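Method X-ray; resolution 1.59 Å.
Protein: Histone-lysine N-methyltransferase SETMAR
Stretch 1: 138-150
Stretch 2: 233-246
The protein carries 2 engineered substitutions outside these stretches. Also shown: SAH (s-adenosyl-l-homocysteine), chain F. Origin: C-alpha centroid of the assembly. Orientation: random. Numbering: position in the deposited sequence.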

# COMPACT_ATOMS: atom_id res chain seq x y z
N TRP A 138 -7.28 -15.87 -0.63
CA TRP A 138 -5.81 -15.80 -0.65
C TRP A 138 -5.37 -14.67 0.27
O TRP A 138 -6.14 -13.72 0.53
N GLY A 139 -4.19 -14.80 0.85
CA GLY A 139 -3.58 -13.70 1.61
C GLY A 139 -2.12 -13.55 1.24
O GLY A 139 -1.61 -14.30 0.39
N LEU A 140 -1.48 -12.63 1.92
CA LEU A 140 -0.01 -12.41 1.73
C LEU A 140 0.62 -12.61 3.07
O LEU A 140 0.18 -12.05 4.10
N ARG A 141 1.71 -13.40 3.07
CA ARG A 141 2.49 -13.49 4.30
C ARG A 141 3.96 -13.28 4.00
O ARG A 141 4.38 -13.35 2.88
N THR A 142 4.69 -12.93 5.05
CA THR A 142 6.12 -12.83 4.88
C THR A 142 6.77 -14.20 5.14
O THR A 142 6.34 -14.97 6.03
N LEU A 143 7.82 -14.49 4.41
CA LEU A 143 8.58 -15.70 4.70
C LEU A 143 9.78 -15.37 5.52
O LEU A 143 10.60 -16.29 5.82
N GLU A 144 9.92 -14.13 5.91
CA GLU A 144 11.03 -13.75 6.78
C GLU A 144 10.72 -12.67 7.77
O GLU A 144 9.71 -11.98 7.68
N PHE A 145 11.59 -12.53 8.78
CA PHE A 145 11.35 -11.57 9.80
C PHE A 145 11.33 -10.16 9.21
O PHE A 145 12.23 -9.80 8.47
N ILE A 146 10.35 -9.34 9.59
CA ILE A 146 10.35 -7.94 9.22
C ILE A 146 10.37 -7.06 10.48
O ILE A 146 9.44 -7.03 11.24
N PRO A 147 11.44 -6.30 10.67
CA PRO A 147 11.51 -5.36 11.79
C PRO A 147 10.45 -4.30 11.72
O PRO A 147 10.14 -3.79 10.65
N LYS A 148 9.95 -3.93 12.88
CA LYS A 148 9.01 -2.82 13.04
C LYS A 148 9.50 -1.61 12.31
O LYS A 148 10.64 -1.20 12.44
N GLY A 149 8.60 -1.02 11.52
CA GLY A 149 8.90 0.20 10.83
C GLY A 149 9.37 0.02 9.41
O GLY A 149 9.36 0.98 8.65
N ARG A 150 9.76 -1.18 9.03
CA ARG A 150 10.30 -1.42 7.70
C ARG A 150 9.20 -1.37 6.63
O ARG A 150 8.03 -1.75 6.87
N LEU A 233 2.80 0.49 2.72
CA LEU A 233 2.45 -0.25 3.98
C LEU A 233 3.79 -0.52 4.64
O LEU A 233 4.73 -1.03 4.01
N PHE A 234 3.84 -0.07 5.91
CA PHE A 234 5.03 -0.32 6.77
C PHE A 234 4.67 -1.23 7.90
O PHE A 234 3.52 -1.25 8.36
N ALA A 235 5.65 -2.02 8.36
CA ALA A 235 5.35 -2.88 9.51
C ALA A 235 5.10 -2.04 10.74
O ALA A 235 5.94 -1.20 11.10
N ALA A 236 3.95 -2.29 11.41
CA ALA A 236 3.56 -1.53 12.60
C ALA A 236 4.21 -2.14 13.88
O ALA A 236 4.18 -1.55 14.99
N LYS A 237 4.71 -3.34 13.71
CA LYS A 237 5.32 -4.14 14.80
C LYS A 237 6.30 -5.12 14.16
O LYS A 237 6.29 -5.27 12.94
N ASP A 238 7.12 -5.82 14.92
CA ASP A 238 7.93 -6.86 14.31
C ASP A 238 6.99 -7.97 13.80
O ASP A 238 6.06 -8.39 14.53
N ILE A 239 7.23 -8.39 12.58
CA ILE A 239 6.40 -9.46 11.96
C ILE A 239 7.31 -10.67 11.74
O ILE A 239 8.42 -10.55 11.23
N VAL A 240 6.83 -11.83 12.14
CA VAL A 240 7.71 -12.97 12.18
C VAL A 240 7.57 -13.79 10.94
O VAL A 240 6.58 -13.65 10.20
N PRO A 241 8.51 -14.72 10.67
CA PRO A 241 8.34 -15.51 9.48
C PRO A 241 7.00 -16.27 9.45
O PRO A 241 6.55 -16.81 10.46
N GLU A 242 6.39 -16.27 8.26
CA GLU A 242 5.10 -16.94 7.99
C GLU A 242 3.91 -16.18 8.55
O GLU A 242 2.77 -16.62 8.34
N GLU A 243 4.15 -15.04 9.17
CA GLU A 243 3.06 -14.27 9.74
C GLU A 243 2.34 -13.66 8.55
O GLU A 243 2.97 -12.99 7.69
N GLU A 244 1.03 -13.77 8.60
CA GLU A 244 0.21 -13.11 7.57
C GLU A 244 0.23 -11.60 7.73
O GLU A 244 0.26 -11.07 8.86
N LEU A 245 0.30 -10.91 6.58
CA LEU A 245 0.41 -9.43 6.56
C LEU A 245 -1.02 -8.89 6.39
O LEU A 245 -1.78 -9.43 5.56
N SER A 246 -1.36 -7.87 7.16
CA SER A 246 -2.74 -7.34 7.10
C SER A 246 -2.73 -5.87 7.31
O SER A 246 -1.81 -5.30 7.94

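The apolar centre of the contact is built from I146, I239, A235, L140, L245 and the methyl of T142. I146 and I239 face each other as an antiparallel pair, tied by two backbone bonds: I146 N to I239 O at 2.8 Å and I239 N to I146 O at 2.9 Å. Both side chains take chi1 m and chi2 t. The CB atoms of I146 and I239 lie 4.1 Å apart. I146 uses its CG2 to meet A235 CB at 3.8 Å, and its CD1 reaches L245 CD2 at 4.3 Å. A235 is the one residue whose CA-to-CB bond points toward the other stretch.

L140 is t at chi1 and p at chi2; L245 is m, then t. L140 CD2 and L245 CD1 are 3.9 Å apart. T142, with chi1 t, places CG2 3.5 Å from I239 CG2 and 3.3 Å from V240 O. Its hydroxyl turns to its own stretch instead, and OG1 donates to E144 O at 2.7 Å.

F145 covers the more exposed side of this centre. Its CA-to-CB bond points sideways, but with chi1 t the ring end comes nearer the other stretch. P241 CD lies at the ring edge, 4.3 Å from F145 CD1. F145 CE1 is 4.3 Å from V240 CG1, and F145 CZ is 3.5 Å from D238 CG. F234, chi1 m, is buried; its ring edge meets G149 O, which is 3.4 Å from F234 CD1.

Polar groups take over farther out. D238, chi1 m, brings its carboxylate across, and OD1 accepts from K148 N at 2.8 Å. Next to it the type II turn from P147 to R150 places G149 with phi positive. A CB here would jam against the carbonyl O of the residue before, so the backbone calls for glycine. G149 N bonds A235 O at 2.7 Å. K148 is extended, t at all four chi angles, and its CE passes 3.5 Å from A236 O. Water 3 accepts from K148 NZ at 3.1 Å and donates to A236 O at 2.9 Å.

At the other end, R141 takes chi1 p, then t and t. Its CB lies 3.3 Å from E243 O, and its CD lies 3.4 Å from E242 O. Water 2 accepts from R141 NH1 at 2.9 Å and donates to E242 O at 2.6 Å, bridging the two. The CA-to-CB bond of E243 points away, and V240 N donates to E243 OE1 at 3.0 Å within the turn.

E244, t at chi1 and chi2, places CG 3.5 Å from L140 O. G139 leaves room beside this carboxylate, since an ideal CB on it would clash with E244 OE2 at 2.7 Å. Water 1 accepts from L140 N at 3.0 Å and also lies 2.8 Å from E244 OE2 and 2.7 Å from L245 O, linking the stretches.

The CA-to-CB bond of W138, chi1 m, points away from stretch 2. Its backbone holds SAH: W138 N donates to SAH O at 2.7 Å, and SAH N donates to W138 O at 2.8 Å.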

# COMPACT_ATOMS: atom_id res chain seq x y z
CB TRP A 138 -5.32 -15.49 -2.06
CG TRP A 138 -5.56 -16.64 -2.95
CD1 TRP A 138 -6.70 -16.94 -3.65
CD2 TRP A 138 -4.68 -17.75 -3.11
NE1 TRP A 138 -6.53 -18.16 -4.32
CE2 TRP A 138 -5.32 -18.67 -3.98
CE3 TRP A 138 -3.41 -18.04 -2.63
CZ2 TRP A 138 -4.70 -19.86 -4.41
CZ3 TRP A 138 -2.77 -19.22 -3.10
CH2 TRP A 138 -3.45 -20.12 -3.92
CB LEU A 140 0.23 -10.99 1.22
CG LEU A 140 1.66 -10.76 0.71
CD1 LEU A 140 1.83 -11.52 -0.58
CD2 LEU A 140 1.88 -9.26 0.49
CB ARG A 141 2.25 -14.84 5.04
CG ARG A 141 2.72 -16.05 4.24
CD ARG A 141 2.36 -17.33 5.02
NE ARG A 141 2.49 -18.50 4.15
CZ ARG A 141 1.98 -19.70 4.47
NH1 ARG A 141 1.32 -19.84 5.64
NH2 ARG A 141 2.13 -20.74 3.68
CB THR A 142 6.69 -11.76 5.79
OG1 THR A 142 8.09 -11.69 5.56
CG2 THR A 142 6.45 -12.02 7.28
CB LEU A 143 9.06 -16.38 3.41
CG LEU A 143 7.96 -16.83 2.50
CD1 LEU A 143 8.48 -17.40 1.15
CD2 LEU A 143 7.04 -17.78 3.20
CB GLU A 144 12.20 -13.36 5.94
CG GLU A 144 11.95 -12.34 4.93
CD GLU A 144 13.19 -12.09 4.05
OE1 GLU A 144 13.07 -12.09 2.81
OE2 GLU A 144 14.33 -12.02 4.60
CB PHE A 145 12.48 -11.63 10.83
CG PHE A 145 12.20 -10.85 12.04
CD1 PHE A 145 11.37 -11.36 13.05
CD2 PHE A 145 12.79 -9.63 12.23
CE1 PHE A 145 11.11 -10.60 14.19
CE2 PHE A 145 12.57 -8.88 13.41
CZ PHE A 145 11.71 -9.36 14.37
CB ILE A 146 9.08 -7.62 8.41
CG1 ILE A 146 9.04 -8.47 7.14
CG2 ILE A 146 9.11 -6.06 8.01
CD1 ILE A 146 7.73 -8.32 6.33
CB PRO A 147 12.91 -4.70 11.62
CG PRO A 147 13.72 -5.77 10.89
CD PRO A 147 12.68 -6.31 9.87
CB LYS A 148 8.94 -2.47 14.50
CG LYS A 148 7.99 -1.34 14.82
CD LYS A 148 7.80 -1.16 16.34
CE LYS A 148 6.87 -0.00 16.58
NZ LYS A 148 6.45 0.10 18.01
CB ARG A 150 11.01 -2.77 7.65
CG ARG A 150 12.40 -2.66 8.33
CD ARG A 150 13.44 -1.79 7.57
NE ARG A 150 13.75 -2.37 6.27
CZ ARG A 150 14.47 -3.47 6.03
NH1 ARG A 150 15.11 -4.04 7.05
NH2 ARG A 150 14.57 -3.96 4.79
CB LEU A 233 1.80 -1.61 3.69
CG LEU A 233 0.40 -1.25 3.17
CD1 LEU A 233 0.02 -1.69 1.80
CD2 LEU A 233 -0.65 -1.26 4.24
CB PHE A 234 5.54 1.02 7.36
CG PHE A 234 6.08 1.99 6.33
CD1 PHE A 234 7.43 2.04 6.06
CD2 PHE A 234 5.21 2.86 5.70
CE1 PHE A 234 7.92 2.96 5.12
CE2 PHE A 234 5.67 3.74 4.71
CZ PHE A 234 6.99 3.80 4.43
CB ALA A 235 6.56 -3.83 9.74
CB ALA A 236 2.08 -1.53 12.74
CB LYS A 237 4.25 -4.87 15.62
CG LYS A 237 3.28 -5.70 14.81
CD LYS A 237 1.96 -5.94 15.61
CE LYS A 237 0.85 -4.88 15.37
NZ LYS A 237 -0.28 -5.17 16.36
CB ASP A 238 8.85 -7.50 15.36
CG ASP A 238 10.01 -6.61 15.77
OD1 ASP A 238 10.30 -5.56 15.14
OD2 ASP A 238 10.65 -6.96 16.81
CB ILE A 239 5.90 -8.92 10.60
CG1 ILE A 239 5.07 -7.65 10.88
CG2 ILE A 239 5.14 -10.04 9.86
CD1 ILE A 239 4.67 -6.88 9.61
CB VAL A 240 7.39 -13.84 13.45
CG1 VAL A 240 7.58 -12.98 14.65
CG2 VAL A 240 5.98 -14.53 13.39
CB PRO A 241 9.53 -16.49 9.53
CG PRO A 241 10.58 -15.67 10.32
CD PRO A 241 9.75 -15.03 11.41
CB GLU A 242 5.04 -18.41 8.43
CG GLU A 242 5.98 -19.27 7.58
CD GLU A 242 5.99 -20.79 7.92
OE1 GLU A 242 5.14 -21.27 8.66
OE2 GLU A 242 6.93 -21.48 7.47
CB GLU A 243 3.55 -13.14 10.65
CG GLU A 243 2.40 -12.47 11.39
CD GLU A 243 2.87 -11.52 12.45
OE1 GLU A 243 3.99 -11.73 12.98
OE2 GLU A 243 2.11 -10.58 12.81
CB GLU A 244 -1.24 -13.53 7.66
CG GLU A 244 -2.15 -12.81 6.61
CD GLU A 244 -3.54 -13.41 6.52
OE1 GLU A 244 -3.94 -14.21 7.43
OE2 GLU A 244 -4.29 -13.05 5.55
CB LEU A 245 1.25 -9.02 5.36
CG LEU A 245 2.70 -9.54 5.47
CD1 LEU A 245 3.39 -9.37 4.13
CD2 LEU A 245 3.48 -8.78 6.54
CB SER A 246 -3.54 -8.00 8.18
OG SER A 246 -2.99 -7.74 9.48
N SAH F . -8.64 -12.60 0.06
CA SAH F . -8.45 -11.77 -1.18
CB SAH F . -7.33 -10.72 -1.01
CG SAH F . -7.87 -9.52 -0.23
SD SAH F . -9.10 -8.59 -1.19
C SAH F . -8.18 -12.72 -2.37
O SAH F . -8.32 -13.94 -2.24
OXT SAH F . -7.80 -12.20 -3.46
C5' SAH F . -10.42 -8.45 0.04
C4' SAH F . -11.27 -9.70 0.20
O4' SAH F . -10.59 -10.70 0.98
C3' SAH F . -12.54 -9.46 0.97
O3' SAH F . -13.59 -8.96 0.09
C2' SAH F . -12.88 -10.80 1.55
O2' SAH F . -13.32 -11.73 0.54
C1' SAH F . -11.50 -11.29 1.93
N9 SAH F . -11.06 -10.80 3.25
C8 SAH F . -10.00 -9.95 3.55
N7 SAH F . -9.89 -9.84 4.86
C5 SAH F . -10.82 -10.63 5.44
C6 SAH F . -11.14 -10.83 6.80
N6 SAH F . -10.48 -10.34 7.85
N1 SAH F . -12.22 -11.68 7.02
C2 SAH F . -12.91 -12.26 6.00
N3 SAH F . -12.62 -12.10 4.66
C4 SAH F . -11.60 -11.22 4.45
O HOH W 1 -3.06 -11.17 3.95
O HOH W 2 0.79 -18.27 8.00
O HOH W 3 3.88 -1.59 17.84